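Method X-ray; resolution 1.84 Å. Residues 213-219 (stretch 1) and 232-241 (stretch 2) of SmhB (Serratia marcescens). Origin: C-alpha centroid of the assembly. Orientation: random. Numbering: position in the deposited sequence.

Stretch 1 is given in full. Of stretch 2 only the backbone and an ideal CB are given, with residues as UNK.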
ATOM      1  N   MET A 213       8.514 -11.014  -8.682  1.00 18.01           N
ATOM      2  CA  MET A 213       7.128 -10.577  -8.456  1.00 21.79           C
ATOM      3  C   MET A 213       6.711 -10.946  -7.027  1.00 17.75           C
ATOM      4  O   MET A 213       6.773 -12.119  -6.677  1.00 20.82           O
ATOM      5  CB  MET A 213       6.193 -11.275  -9.430  1.00 28.68           C
ATOM      6  CG  MET A 213       4.928 -10.529  -9.633  1.00 39.84           C
ATOM      7  SD  MET A 213       3.886 -11.285 -10.937  1.00 42.76           S
ATOM      8  CE  MET A 213       5.183 -11.724 -12.041  1.00 34.87           C
ATOM      9  N   GLY A 214       6.451  -9.946  -6.227  1.00 15.24           N
ATOM     10  CA  GLY A 214       6.219 -10.012  -4.771  1.00 17.13           C
ATOM     11  C   GLY A 214       7.493 -10.290  -3.986  1.00 16.26           C
ATOM     12  O   GLY A 214       7.400 -10.512  -2.781  1.00 18.82           O
ATOM     13  N   GLY A 215       8.662 -10.157  -4.607  1.00 15.03           N
ATOM     14  CA  GLY A 215       9.947 -10.326  -3.898  1.00 19.55           C
ATOM     15  C   GLY A 215      10.448  -8.994  -3.420  1.00 16.47           C
ATOM     16  O   GLY A 215      11.262  -8.400  -4.133  1.00 15.82           O
ATOM     17  N   ILE A 216       9.898  -8.511  -2.311  1.00 15.19           N
ATOM     18  CA  ILE A 216      10.150  -7.140  -1.804  1.00 16.71           C
ATOM     19  C   ILE A 216      10.673  -7.170  -0.382  1.00 16.88           C
ATOM     20  O   ILE A 216      10.252  -8.011   0.432  1.00 17.71           O
ATOM     21  CB  ILE A 216       8.906  -6.240  -1.913  1.00 16.21           C
ATOM     22  CG1 ILE A 216       7.722  -6.731  -1.083  1.00 19.14           C
ATOM     23  CG2 ILE A 216       8.543  -6.084  -3.376  1.00 18.11           C
ATOM     24  CD1 ILE A 216       6.647  -5.717  -0.926  1.00 18.23           C
ATOM     25  N   ALA A 217      11.520  -6.205  -0.110  1.00 16.33           N
ATOM     26  CA  ALA A 217      11.948  -5.846   1.254  1.00 20.46           C
ATOM     27  C   ALA A 217      11.666  -4.355   1.450  1.00 19.75           C
ATOM     28  O   ALA A 217      11.913  -3.525   0.518  1.00 17.42           O
ATOM     29  CB  ALA A 217      13.392  -6.168   1.459  1.00 21.61           C
ATOM     30  N   MET A 218      11.118  -4.053   2.614  1.00 18.41           N
ATOM     31  CA  MET A 218      10.995  -2.666   3.073  1.00 20.21           C
ATOM     32  C   MET A 218      11.585  -2.600   4.488  1.00 21.62           C
ATOM     33  O   MET A 218      11.256  -3.415   5.384  1.00 22.25           O
ATOM     34  CB  MET A 218       9.537  -2.215   3.027  1.00 15.35           C
ATOM     35  CG  MET A 218       8.847  -2.478   1.662  1.00 14.81           C
ATOM     36  SD  MET A 218       7.236  -1.726   1.533  1.00 19.81           S
ATOM     37  CE  MET A 218       7.599   0.017   1.462  1.00 15.96           C
ATOM     38  N   MET A 219      12.409  -1.606   4.674  1.00 17.96           N
ATOM     39  CA  MET A 219      13.133  -1.385   5.922  1.00 19.84           C
ATOM     40  C   MET A 219      13.081   0.098   6.213  1.00 19.48           C
ATOM     41  O   MET A 219      12.590   0.836   5.380  1.00 23.58           O
ATOM     42  CB  MET A 219      14.564  -1.908   5.743  1.00 25.73           C
ATOM     43  CG  MET A 219      14.569  -3.410   5.657  1.00 31.11           C
ATOM     44  SD  MET A 219      15.967  -4.016   4.780  1.00 36.63           S
ATOM     45  CE  MET A 219      15.594  -3.406   3.127  1.00 31.29           C
ATOM     46  N   UNK A 232      14.217  -8.331  11.590  1.00 29.48           N
ATOM     47  CA  UNK A 232      12.776  -8.693  11.711  1.00 26.57           C
ATOM     48  C   UNK A 232      12.365  -9.382  10.406  1.00 25.84           C
ATOM     49  O   UNK A 232      11.815 -10.489  10.406  1.00 23.62           O
ATOM     50  CB  UNK A 232      11.902  -7.466  11.979  1.00 26.57           C
ATOM     51  N   UNK A 233      12.663  -8.744   9.285  1.00 24.72           N
ATOM     52  CA  UNK A 233      12.057  -9.109   7.990  1.00 23.64           C
ATOM     53  C   UNK A 233      12.695 -10.390   7.474  1.00 20.43           C
ATOM     54  O   UNK A 233      11.988 -11.213   6.772  1.00 26.61           O
ATOM     55  CB  UNK A 233      12.221  -7.984   6.967  1.00 23.64           C
ATOM     56  N   UNK A 234      13.961 -10.593   7.818  1.00 25.88           N
ATOM     57  CA  UNK A 234      14.771 -11.759   7.382  1.00 25.10           C
ATOM     58  C   UNK A 234      14.064 -13.077   7.749  1.00 23.66           C
ATOM     59  O   UNK A 234      14.145 -14.035   6.932  1.00 21.93           O
ATOM     60  CB  UNK A 234      16.160 -11.716   8.021  1.00 25.10           C
ATOM     61  N   UNK A 235      13.367 -13.182   8.867  1.00 21.15           N
ATOM     62  CA  UNK A 235      12.771 -14.502   9.269  1.00 23.41           C
ATOM     63  C   UNK A 235      11.753 -14.982   8.230  1.00 20.14           C
ATOM     64  O   UNK A 235      11.879 -16.094   7.743  1.00 20.43           O
ATOM     65  CB  UNK A 235      12.091 -14.396  10.636  1.00 23.41           C
ATOM     66  N   UNK A 236      10.814 -14.123   7.851  1.00 19.23           N
ATOM     67  CA  UNK A 236       9.744 -14.492   6.894  1.00 19.89           C
ATOM     68  C   UNK A 236      10.300 -14.617   5.477  1.00 19.76           C
ATOM     69  O   UNK A 236       9.890 -15.528   4.795  1.00 18.98           O
ATOM     70  CB  UNK A 236       8.618 -13.456   6.919  1.00 19.89           C
ATOM     71  N   UNK A 237      11.200 -13.737   5.034  1.00 19.78           N
ATOM     72  CA  UNK A 237      11.775 -13.869   3.650  1.00 19.27           C
ATOM     73  C   UNK A 237      12.559 -15.183   3.539  1.00 16.90           C
ATOM     74  O   UNK A 237      12.446 -15.855   2.538  1.00 20.53           O
ATOM     75  CB  UNK A 237      12.690 -12.689   3.318  1.00 19.27           C
ATOM     76  N   UNK A 238      13.371 -15.536   4.515  1.00 19.11           N
ATOM     77  CA  UNK A 238      14.121 -16.819   4.526  1.00 20.47           C
ATOM     78  C   UNK A 238      13.128 -17.995   4.584  1.00 21.96           C
ATOM     79  O   UNK A 238      13.386 -19.030   3.964  1.00 21.77           O
ATOM     80  CB  UNK A 238      15.084 -16.878   5.713  1.00 20.47           C
ATOM     81  N   UNK A 239      12.041 -17.848   5.360  1.00 21.40           N
ATOM     82  CA  UNK A 239      11.002 -18.900   5.461  1.00 21.95           C
ATOM     83  C   UNK A 239      10.464 -19.173   4.047  1.00 19.16           C
ATOM     84  O   UNK A 239      10.340 -20.357   3.669  1.00 19.80           O
ATOM     85  CB  UNK A 239       9.872 -18.482   6.404  1.00 21.95           C
ATOM     86  N   UNK A 240      10.120 -18.131   3.284  1.00 21.27           N
ATOM     87  CA  UNK A 240       9.563 -18.341   1.921  1.00 22.47           C
ATOM     88  C   UNK A 240      10.591 -19.099   1.068  1.00 23.69           C
ATOM     89  O   UNK A 240      10.238 -20.050   0.327  1.00 18.36           O
ATOM     90  CB  UNK A 240       9.202 -17.008   1.262  1.00 22.47           C
ATOM     91  N   UNK A 241      11.818 -18.637   1.101  1.00 22.41           N
ATOM     92  CA  UNK A 241      12.903 -19.269   0.324  1.00 26.24           C
ATOM     93  C   UNK A 241      13.049 -20.743   0.728  1.00 24.32           C
ATOM     94  O   UNK A 241      13.143 -21.624  -0.191  1.00 23.04           O
ATOM     95  CB  UNK A 241      14.224 -18.528   0.537  1.00 26.24           C
TER

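Stretch 2 is helical throughout, and its axis runs nearly antiparallel to strand 216-219, at 172° and 9.6 Å at closest approach.

Position 232 has nothing of stretch 1 near its ideal CB, so almost any helix-compatible residue would serve. It is V232.

At 233 the CA-to-CB bond points toward the strand, and its CA lies 7.5 Å from the CA of A217. The ideal CB is 4.9 Å from M218 O and 5.3 Å from M219 CG. The small side chain of A217 leaves room, so a medium-sized apolar group such as leucine, isoleucine or methionine suits; a donor could seek M218 O. The residue is L233. Its CD2 packs 3.8 Å from A217 CB and reaches to 3.5 Å from M218 O, which has no polar partner in the model.

Positions 234, 235 and 236 are out of reach of stretch 1, which therefore sets no preference among polar, charged or small residues. They are D234, K235 and S236; the lysine and serine touch a crystal neighbour.

One turn beyond 233, CA-to-CB at 237 again points toward the strand, but no atom of stretch 1 lies close to the ideal CB. Contact requires a longer side chain, and the methyl of A217 favours an apolar one: leucine or methionine. L237, m at chi1 and t at chi2, spans the gap: CD2 comes 3.8 Å from I216 O and CD1 4.4 Å from A217 CB.

Positions 238 and 239 are again out of reach, and small or polar residues are acceptable. S238 OG lies 3.2 Å from both D234 O and D234 OD1, with its proton's choice unsettled; A239 simply continues the helix.

Position 240 also points toward stretch 1, but across a wide gap. On the far side lie G214 and G215, and G214 O offers an acceptor. A long donor, lysine or arginine, fits. R240 extends with chi1 and chi2 both t, then turns at chi3 p. Its NH1 donates a hydrogen bond to G214 O at 3.1 Å, placing that oxygen at the guanidinium edge, where the N-H groups point. R240 NH2 donates to the oxygen of water 1, 2.9 Å away; that oxygen also accepts from I216 N at 2.9 Å, and the water donates to G214 O at 3.0 Å. A planar group with several donors thus binds the loop both directly and through water.

Position 241 is out of reach, leaving the choice open. E241 has its carboxylate hydrogen-bonded elsewhere in the structure.

Stretch 2 232-241: VLDKSLSARE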
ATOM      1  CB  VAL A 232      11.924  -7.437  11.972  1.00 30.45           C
ATOM      2  CG1 VAL A 232      10.445  -7.779  11.918  1.00 28.81           C
ATOM      3  CG2 VAL A 232      12.276  -6.771  13.303  1.00 35.93           C
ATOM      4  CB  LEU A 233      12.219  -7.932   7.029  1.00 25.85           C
ATOM      5  CG  LEU A 233      11.544  -8.114   5.670  1.00 27.17           C
ATOM      6  CD1 LEU A 233      10.085  -8.489   5.797  1.00 23.66           C
ATOM      7  CD2 LEU A 233      11.689  -6.865   4.832  1.00 33.38           C
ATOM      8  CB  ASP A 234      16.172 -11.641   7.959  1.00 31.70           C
ATOM      9  CG  ASP A 234      17.028 -12.901   7.923  1.00 40.59           C
ATOM     10  OD1 ASP A 234      17.324 -13.394   6.818  1.00 38.31           O
ATOM     11  OD2 ASP A 234      17.433 -13.347   8.989  1.00 53.64           O
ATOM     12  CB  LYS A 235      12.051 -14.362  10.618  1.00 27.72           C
ATOM     13  CG  LYS A 235      12.993 -14.212  11.799  1.00 39.01           C
ATOM     14  CD  LYS A 235      13.887 -15.428  11.936  1.00 55.03           C
ATOM     15  CE  LYS A 235      14.762 -15.422  13.168  1.00 74.97           C
ATOM     16  NZ  LYS A 235      15.492 -14.137  13.302  1.00 70.08           N
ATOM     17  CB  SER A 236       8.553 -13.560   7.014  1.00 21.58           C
ATOM     18  OG  SER A 236       8.812 -12.190   6.703  1.00 21.90           O
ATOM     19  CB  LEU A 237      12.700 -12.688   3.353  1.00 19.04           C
ATOM     20  CG  LEU A 237      12.100 -11.309   3.380  1.00 18.57           C
ATOM     21  CD1 LEU A 237      13.161 -10.287   2.970  1.00 23.84           C
ATOM     22  CD2 LEU A 237      10.876 -11.201   2.480  1.00 17.85           C
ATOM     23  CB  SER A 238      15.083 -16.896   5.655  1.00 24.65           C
ATOM     24  OG  SER A 238      16.137 -15.994   5.410  1.00 34.00           O
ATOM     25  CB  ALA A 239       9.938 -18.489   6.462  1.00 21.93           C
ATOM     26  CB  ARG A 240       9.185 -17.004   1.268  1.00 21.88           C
ATOM     27  CG  ARG A 240       8.721 -17.176  -0.177  1.00 19.32           C
ATOM     28  CD  ARG A 240       8.103 -15.922  -0.794  1.00 17.03           C
ATOM     29  NE  ARG A 240       9.103 -14.853  -0.771  1.00 16.95           N
ATOM     30  CZ  ARG A 240       8.884 -13.565  -0.938  1.00 16.54           C
ATOM     31  NH1 ARG A 240       7.677 -13.128  -1.175  1.00 19.22           N
ATOM     32  NH2 ARG A 240       9.875 -12.707  -0.854  1.00 16.84           N
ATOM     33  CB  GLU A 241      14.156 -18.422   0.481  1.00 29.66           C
ATOM     34  CG  GLU A 241      15.332 -19.007  -0.212  1.00 32.50           C
ATOM     35  CD  GLU A 241      16.376 -17.989  -0.656  1.00 32.04           C
ATOM     36  OE1 GLU A 241      16.022 -16.861  -1.100  1.00 24.68           O
ATOM     37  OE2 GLU A 241      17.515 -18.347  -0.577  1.00 35.65           O
TER
HETATM   38  O   HOH W   1       8.812 -10.148  -0.126  1.00 18.36           O
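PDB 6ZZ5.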